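Local coordinates for protein pectate lyase/Amb allergen (Acidovorax citrulli, PDB 4HWV) that probably cleaves pectate in plant cell walls by calcium-dependent beta-elimination, at residues 123-126 / 127-131; 143-146 / 147-150; 265-269 / 270-274. All coordinates share one frame; numbering follows the deposited sequence.

Contact 1 (123-126 / 127-131); sequences SDYL and AAYRP
The last turn of helix 118-129 carries an edge-to-face pair of tyrosines, Tyr125 and Tyr129, four residues apart on one side of the helix. Tyr129 turns its edge to the face of Tyr125: CD2 of Tyr129 sits 3.4 Å above the Tyr125 plane, over the ring centre, and CE2 of Tyr125 comes within 3.5 Å of CE2 of Tyr129. The planes stand at 75°, with centroids 4.7 Å apart. The two first torsions differ: Tyr125 swings CG away from its own N (chi1 -164°), whereas Tyr129 keeps CG beside its N (chi1 -55°), and the side chains cross at about a right angle. Beneath them the Tyr129 N-H bonds to Tyr125 O, and Arg130, the first residue to leave helical geometry, still donates its N-H to Leu126 O at 3.1 Å. Tyr125 OH bonds with Glu145 OE1 and Trp212 N, Tyr129 OH with Ser141 O and Glu145 N. The edge-to-face packing thus limits the turning of the rings, while the hydroxyl bonds fix where their far ends lie and tie the helix end to helix 143-159 and strand 211-213.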
loop_
_atom_site.group_PDB
_atom_site.type_symbol
_atom_site.label_atom_id
_atom_site.label_comp_id
_atom_site.label_asym_id
_atom_site.label_seq_id
_atom_site.Cartn_x
_atom_site.Cartn_y
_atom_site.Cartn_z
ATOM N N SER A 123 19.303 0.860 15.911
ATOM C CA SER A 123 20.567 1.572 15.798
ATOM C C SER A 123 21.735 0.664 16.192
ATOM O O SER A 123 22.739 0.594 15.468
ATOM C CB SER A 123 20.537 2.823 16.667
ATOM O OG SER A 123 21.746 3.554 16.536
ATOM N N ASP A 124 21.618 -0.015 17.338
ATOM C CA ASP A 124 22.681 -0.938 17.786
ATOM C C ASP A 124 22.887 -2.094 16.813
ATOM O O ASP A 124 24.010 -2.537 16.596
ATOM C CB ASP A 124 22.365 -1.533 19.159
ATOM C CG ASP A 124 22.737 -0.619 20.307
ATOM O OD1 ASP A 124 23.053 0.579 20.090
ATOM O OD2 ASP A 124 22.690 -1.120 21.451
ATOM N N TYR A 125 21.796 -2.596 16.252
ATOM C CA TYR A 125 21.853 -3.729 15.340
ATOM C C TYR A 125 22.628 -3.365 14.072
ATOM O O TYR A 125 23.532 -4.096 13.642
ATOM C CB TYR A 125 20.412 -4.193 15.022
ATOM C CG TYR A 125 20.331 -5.564 14.402
ATOM C CD1 TYR A 125 20.396 -5.718 13.021
ATOM C CD2 TYR A 125 20.182 -6.705 15.194
ATOM C CE1 TYR A 125 20.325 -6.981 12.432
ATOM C CE2 TYR A 125 20.121 -7.957 14.623
ATOM C CZ TYR A 125 20.187 -8.094 13.243
ATOM O OH TYR A 125 20.130 -9.333 12.645
ATOM N N LEU A 126 22.298 -2.214 13.476
ATOM C CA LEU A 126 22.998 -1.766 12.278
ATOM C C LEU A 126 24.477 -1.493 12.590
ATOM O O LEU A 126 25.350 -1.843 11.806
ATOM C CB LEU A 126 22.335 -0.529 11.647
ATOM C CG LEU A 126 20.854 -0.681 11.263
ATOM C CD1 LEU A 126 20.403 0.516 10.424
ATOM C CD2 LEU A 126 20.623 -1.986 10.528
ATOM N N ALA A 127 24.752 -0.890 13.748
ATOM C CA ALA A 127 26.136 -0.575 14.114
ATOM C C ALA A 127 26.964 -1.850 14.314
ATOM O O ALA A 127 28.155 -1.915 13.962
ATOM C CB ALA A 127 26.182 0.290 15.374
ATOM N N ALA A 128 26.349 -2.872 14.900
ATOM C CA ALA A 128 27.054 -4.123 15.213
ATOM C C ALA A 128 27.280 -4.991 13.988
ATOM O O ALA A 128 28.327 -5.619 13.854
ATOM C CB ALA A 128 26.280 -4.918 16.269
ATOM N N TYR A 129 26.290 -5.039 13.100
ATOM C CA TYR A 129 26.254 -6.098 12.100
ATOM C C TYR A 129 26.443 -5.647 10.651
ATOM O O TYR A 129 26.496 -6.483 9.757
ATOM C CB TYR A 129 24.979 -6.946 12.259
ATOM C CG TYR A 129 24.830 -7.508 13.656
ATOM C CD1 TYR A 129 25.905 -8.144 14.287
ATOM C CD2 TYR A 129 23.641 -7.372 14.356
ATOM C CE1 TYR A 129 25.787 -8.649 15.581
ATOM C CE2 TYR A 129 23.511 -7.853 15.643
ATOM C CZ TYR A 129 24.590 -8.481 16.263
ATOM O OH TYR A 129 24.438 -8.964 17.549
ATOM N N ARG A 130 26.585 -4.346 10.420
ATOM C CA ARG A 130 26.917 -3.866 9.077
ATOM C C ARG A 130 28.184 -4.572 8.572
ATOM O O ARG A 130 29.079 -4.924 9.360
ATOM C CB ARG A 130 27.102 -2.343 9.054
ATOM C CG ARG A 130 28.275 -1.854 9.881
ATOM C CD ARG A 130 28.376 -0.323 9.904
ATOM N NE ARG A 130 29.512 0.100 10.724
ATOM C CZ ARG A 130 30.770 0.174 10.298
ATOM N NH1 ARG A 130 31.067 -0.103 9.032
ATOM N NH2 ARG A 130 31.734 0.541 11.141
ATOM N N PRO A 131 28.262 -4.813 7.258
ATOM C CA PRO A 131 29.418 -5.569 6.745
ATOM C C PRO A 131 30.779 -4.968 7.119
ATOM O O PRO A 131 31.717 -5.724 7.383
ATOM C CB PRO A 131 29.200 -5.541 5.228
ATOM C CG PRO A 131 27.716 -5.477 5.085
ATOM C CD PRO A 131 27.271 -4.537 6.198
#

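Contact 2 (143-146 / 147-150); sequences KPED and ARAC
Glu145 and Arg148 lie side by side and point the same way from the first turns of helix 143-159, so that the carboxylate lies against the NE/NH2 edge of the guanidinium, three residues on. The arginine gives one nitrogen to each carboxylate oxygen: Arg148 NE reaches Glu145 OE1 at 2.9 Å, and Arg148 NH2 reaches Glu145 OE2 at 2.8 Å. Both N-H bonds are almost straight, and both oxygens lie close to the guanidinium plane. Seen from the carboxylate the fit is less flat. The two planes are 30° apart, OE1 is met from above its plane, and OE2 is approached on the syn side but well out of plane. Bends in both chains bring the groups together: Glu145 folds at chi2 (65°) after a CG trans to its N, and Arg148 folds at chi3.

Further bonds steady this pair. With the Tyr125 hydroxyl already on Glu145 OE1, Gln211 NE2 donates to OE2, while Arg148 NH1 donates to Phe209 O. The carboxylate of this buried glutamate is therefore gripped by several donors, which probably keeps it ionised. Along the backbone, Ala149 N bonds to Glu145 O at 2.8 Å and Cys150 N to Asp146 O at 3.0 Å. Cys150 SG lies beside its own N, passes 3.4 Å from Asp146 O, and forms the disulfide with Cys108. The whole is an i to i+3 salt bridge, bidentate and side-on, on a regular alpha-helix that the disulfide joins to the short helix 108-111 at Cys108.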
loop_
_atom_site.group_PDB
_atom_site.type_symbol
_atom_site.label_atom_id
_atom_site.label_comp_id
_atom_site.label_asym_id
_atom_site.label_seq_id
_atom_site.Cartn_x
_atom_site.Cartn_y
_atom_site.Cartn_z
ATOM N N LYS A 143 24.448 -9.407 21.751
ATOM C CA LYS A 143 23.340 -8.739 22.401
ATOM C C LYS A 143 22.267 -8.171 21.450
ATOM O O LYS A 143 21.098 -8.465 21.644
ATOM C CB LYS A 143 23.861 -7.679 23.384
ATOM C CG LYS A 143 22.796 -6.760 23.947
ATOM C CD LYS A 143 23.404 -5.825 24.978
ATOM C CE LYS A 143 22.408 -4.797 25.433
ATOM N NZ LYS A 143 23.031 -3.934 26.474
ATOM N N PRO A 144 22.634 -7.366 20.434
ATOM C CA PRO A 144 21.529 -6.837 19.609
ATOM C C PRO A 144 20.796 -7.948 18.852
ATOM O O PRO A 144 19.582 -7.855 18.691
ATOM C CB PRO A 144 22.233 -5.860 18.649
ATOM C CG PRO A 144 23.542 -5.536 19.314
ATOM C CD PRO A 144 23.938 -6.770 20.081
ATOM N N GLU A 145 21.505 -8.976 18.403
ATOM C CA GLU A 145 20.838 -10.089 17.738
ATOM C C GLU A 145 19.949 -10.883 18.690
ATOM O O GLU A 145 18.833 -11.257 18.342
ATOM C CB GLU A 145 21.862 -10.992 17.027
ATOM C CG GLU A 145 21.290 -12.339 16.567
ATOM C CD GLU A 145 20.205 -12.225 15.480
ATOM O OE1 GLU A 145 19.957 -11.124 14.914
ATOM O OE2 GLU A 145 19.602 -13.282 15.187
ATOM N N ASP A 146 20.431 -11.138 19.902
ATOM C CA ASP A 146 19.607 -11.844 20.884
ATOM C C ASP A 146 18.369 -11.017 21.243
ATOM O O ASP A 146 17.277 -11.562 21.466
ATOM C CB ASP A 146 20.440 -12.182 22.126
ATOM C CG ASP A 146 21.497 -13.234 21.841
ATOM O OD1 ASP A 146 21.286 -14.062 20.934
ATOM O OD2 ASP A 146 22.523 -13.245 22.536
ATOM N N ALA A 147 18.528 -9.694 21.307
ATOM C CA ALA A 147 17.380 -8.839 21.578
ATOM C C ALA A 147 16.380 -8.852 20.412
ATOM O O ALA A 147 15.164 -8.986 20.626
ATOM C CB ALA A 147 17.819 -7.431 21.916
ATOM N N ARG A 148 16.890 -8.755 19.180
ATOM C CA ARG A 148 16.026 -8.893 18.013
ATOM C C ARG A 148 15.287 -10.225 18.060
ATOM O O ARG A 148 14.075 -10.274 17.845
ATOM C CB ARG A 148 16.820 -8.799 16.707
ATOM C CG ARG A 148 15.919 -8.871 15.475
ATOM C CD ARG A 148 16.673 -9.363 14.231
ATOM N NE ARG A 148 17.148 -10.730 14.427
ATOM C CZ ARG A 148 16.371 -11.808 14.353
ATOM N NH1 ARG A 148 15.086 -11.703 14.009
ATOM N NH2 ARG A 148 16.891 -12.994 14.609
ATOM N N ALA A 149 16.017 -11.307 18.342
ATOM C CA ALA A 149 15.400 -12.628 18.361
ATOM C C ALA A 149 14.282 -12.715 19.404
ATOM O O ALA A 149 13.266 -13.365 19.168
ATOM C CB ALA A 149 16.451 -13.718 18.583
ATOM N N CYS A 150 14.457 -12.064 20.554
ATOM C CA CYS A 150 13.405 -12.000 21.580
ATOM C C CYS A 150 12.145 -11.360 21.028
ATOM O O CYS A 150 11.045 -11.859 21.244
ATOM C CB CYS A 150 13.856 -11.151 22.774
ATOM S SG CYS A 150 15.002 -11.951 23.905
#

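Contact 3 (265-269 / 270-274); sequences TDYSG and GDFKV
Phe272 folds back over the chain that precedes it, and its ring is enclosed between two residues of the same short loop: Tyr267 CD1 lies over the centre of one face, 3.5 Å above the plane, and Asp271 CB over the centre of the other. The Tyr267 and Phe272 rings are inclined at 44°, with centroids 4.5 Å apart, an oblique pairing that is neither a stack nor edge-to-face. Their closest atoms are CE1 of Tyr267 and CE1 of Phe272, 3.5 Å apart. Further round the ring, Thr265 CG2 touches Phe272 CZ at 3.6 Å, and the same methyl rests over the centre of one Tyr267 face. Thr265 directs this methyl trans to its N (chi1 of OG1 -67°), which places it against both rings. Near the plane of Phe272, at the ring edge, Asp266 O approaches CE2 to 3.6 Å.

The backbone beneath is a type I beta turn from Asp266 to Gly269, closed by Gly269 N on Asp266 O at 3.2 Å and followed by a short 3-10 segment. Phe272 N donates to Gly269 O at 2.9 Å, although the donor stands 39° above the carbonyl plane. Asp266 OD1 takes two bonds from Ser268, one from N in an Asx turn and one from OG at 2.7 Å, both from the same face of the carboxylate. Tyr267 OH donates to the backbone O of Asp219, and Tyr267 O accepts a hydrogen bond from Ser256 OG. The chemistry divides: a small apolar cluster of the Thr265 methyl and the Tyr267 and Phe272 rings forms at the strand end and in the loop after it, while the Asx turn and the Phe272 N-H bond are consistent with holding the bends at which the two rings meet.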
loop_
_atom_site.group_PDB
_atom_site.type_symbol
_atom_site.label_atom_id
_atom_site.label_comp_id
_atom_site.label_asym_id
_atom_site.label_seq_id
_atom_site.Cartn_x
_atom_site.Cartn_y
_atom_site.Cartn_z
ATOM N N THR A 265 31.895 -4.649 -2.765
ATOM C CA THR A 265 30.444 -4.688 -2.876
ATOM C C THR A 265 29.825 -3.392 -2.379
ATOM O O THR A 265 30.067 -2.970 -1.251
ATOM C CB THR A 265 29.856 -5.895 -2.112
ATOM O OG1 THR A 265 30.276 -7.097 -2.770
ATOM C CG2 THR A 265 28.336 -5.847 -2.078
ATOM N N ASP A 266 29.055 -2.743 -3.245
ATOM C CA ASP A 266 28.264 -1.589 -2.861
ATOM C C ASP A 266 27.057 -2.097 -2.076
ATOM O O ASP A 266 26.081 -2.602 -2.655
ATOM C CB ASP A 266 27.819 -0.829 -4.113
ATOM C CG ASP A 266 27.001 0.416 -3.797
ATOM O OD1 ASP A 266 26.521 0.569 -2.661
ATOM O OD2 ASP A 266 26.827 1.258 -4.709
ATOM N N TYR A 267 27.127 -1.948 -0.759
ATOM C CA TYR A 267 26.071 -2.446 0.114
ATOM C C TYR A 267 24.780 -1.650 0.123
ATOM O O TYR A 267 23.821 -2.063 0.768
ATOM C CB TYR A 267 26.593 -2.756 1.520
ATOM C CG TYR A 267 27.179 -4.154 1.585
ATOM C CD1 TYR A 267 26.349 -5.265 1.688
ATOM C CD2 TYR A 267 28.549 -4.365 1.524
ATOM C CE1 TYR A 267 26.861 -6.549 1.742
ATOM C CE2 TYR A 267 29.090 -5.652 1.569
ATOM C CZ TYR A 267 28.238 -6.740 1.685
ATOM O OH TYR A 267 28.754 -8.018 1.753
ATOM N N SER A 268 24.729 -0.549 -0.626
ATOM C CA SER A 268 23.461 0.164 -0.824
ATOM C C SER A 268 22.572 -0.449 -1.905
ATOM O O SER A 268 21.438 -0.023 -2.088
ATOM C CB SER A 268 23.691 1.641 -1.136
ATOM O OG SER A 268 24.183 1.807 -2.452
ATOM N N GLY A 269 23.075 -1.455 -2.612
ATOM C CA GLY A 269 22.326 -2.052 -3.702
ATOM C C GLY A 269 21.068 -2.802 -3.288
ATOM O O GLY A 269 20.905 -3.198 -2.121
ATOM N N GLY A 270 20.187 -3.028 -4.264
ATOM C CA GLY A 270 18.909 -3.689 -4.027
ATOM C C GLY A 270 18.983 -5.093 -3.466
ATOM O O GLY A 270 18.036 -5.529 -2.801
ATOM N N ASP A 271 20.090 -5.803 -3.699
ATOM C CA ASP A 271 20.290 -7.132 -3.099
ATOM C C ASP A 271 20.131 -7.036 -1.575
ATOM O O ASP A 271 19.778 -8.009 -0.912
ATOM C CB ASP A 271 21.714 -7.683 -3.363
ATOM C CG ASP A 271 21.918 -8.236 -4.766
ATOM O OD1 ASP A 271 20.929 -8.486 -5.479
ATOM O OD2 ASP A 271 23.105 -8.453 -5.140
ATOM N N PHE A 272 20.414 -5.859 -1.028
ATOM C CA PHE A 272 20.546 -5.674 0.409
ATOM C C PHE A 272 19.368 -4.908 1.009
ATOM O O PHE A 272 19.454 -4.396 2.125
ATOM C CB PHE A 272 21.911 -5.028 0.698
ATOM C CG PHE A 272 23.030 -5.735 -0.022
ATOM C CD1 PHE A 272 23.342 -7.044 0.301
ATOM C CD2 PHE A 272 23.732 -5.118 -1.055
ATOM C CE1 PHE A 272 24.343 -7.722 -0.373
ATOM C CE2 PHE A 272 24.734 -5.795 -1.722
ATOM C CZ PHE A 272 25.031 -7.112 -1.385
ATOM N N LYS A 273 18.246 -4.878 0.280
ATOM C CA LYS A 273 17.024 -4.272 0.805
ATOM C C LYS A 273 16.624 -4.963 2.112
ATOM O O LYS A 273 16.934 -6.151 2.333
ATOM C CB LYS A 273 15.874 -4.391 -0.200
ATOM C CG LYS A 273 15.397 -5.823 -0.438
ATOM C CD LYS A 273 14.269 -5.898 -1.456
ATOM C CE LYS A 273 14.824 -5.668 -2.854
ATOM N NZ LYS A 273 13.758 -5.510 -3.849
ATOM N N VAL A 274 15.939 -4.227 2.984
ATOM C CA VAL A 274 15.466 -4.822 4.213
ATOM C C VAL A 274 14.139 -5.505 3.905
ATOM O O VAL A 274 13.074 -4.891 3.897
ATOM C CB VAL A 274 15.313 -3.776 5.322
ATOM C CG1 VAL A 274 14.870 -4.433 6.615
ATOM C CG2 VAL A 274 16.635 -3.020 5.574
#

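In the fold
Along the chain the three contacts come in series, and none crosses or encloses another; each closes only a short local turn. Contact 1 closes the final turn of helix 118-129; contact 2 forms the opening turns of helix 143-159. These helices pack together, and the two tyrosine hydroxyls of contact 1 reach Glu145 of contact 2. Contact 3 covers strand 265-266 and the start of the loop that leads to strand 281-283, the latter carrying calcium ligand Asp282. It stays about 9 Å from contact 2 at the nearest atoms. Contact 1 touches both others, linking helix 143-159 on one hand and, where Pro131 packs on Tyr267, the loop after strand 265-266 on the other.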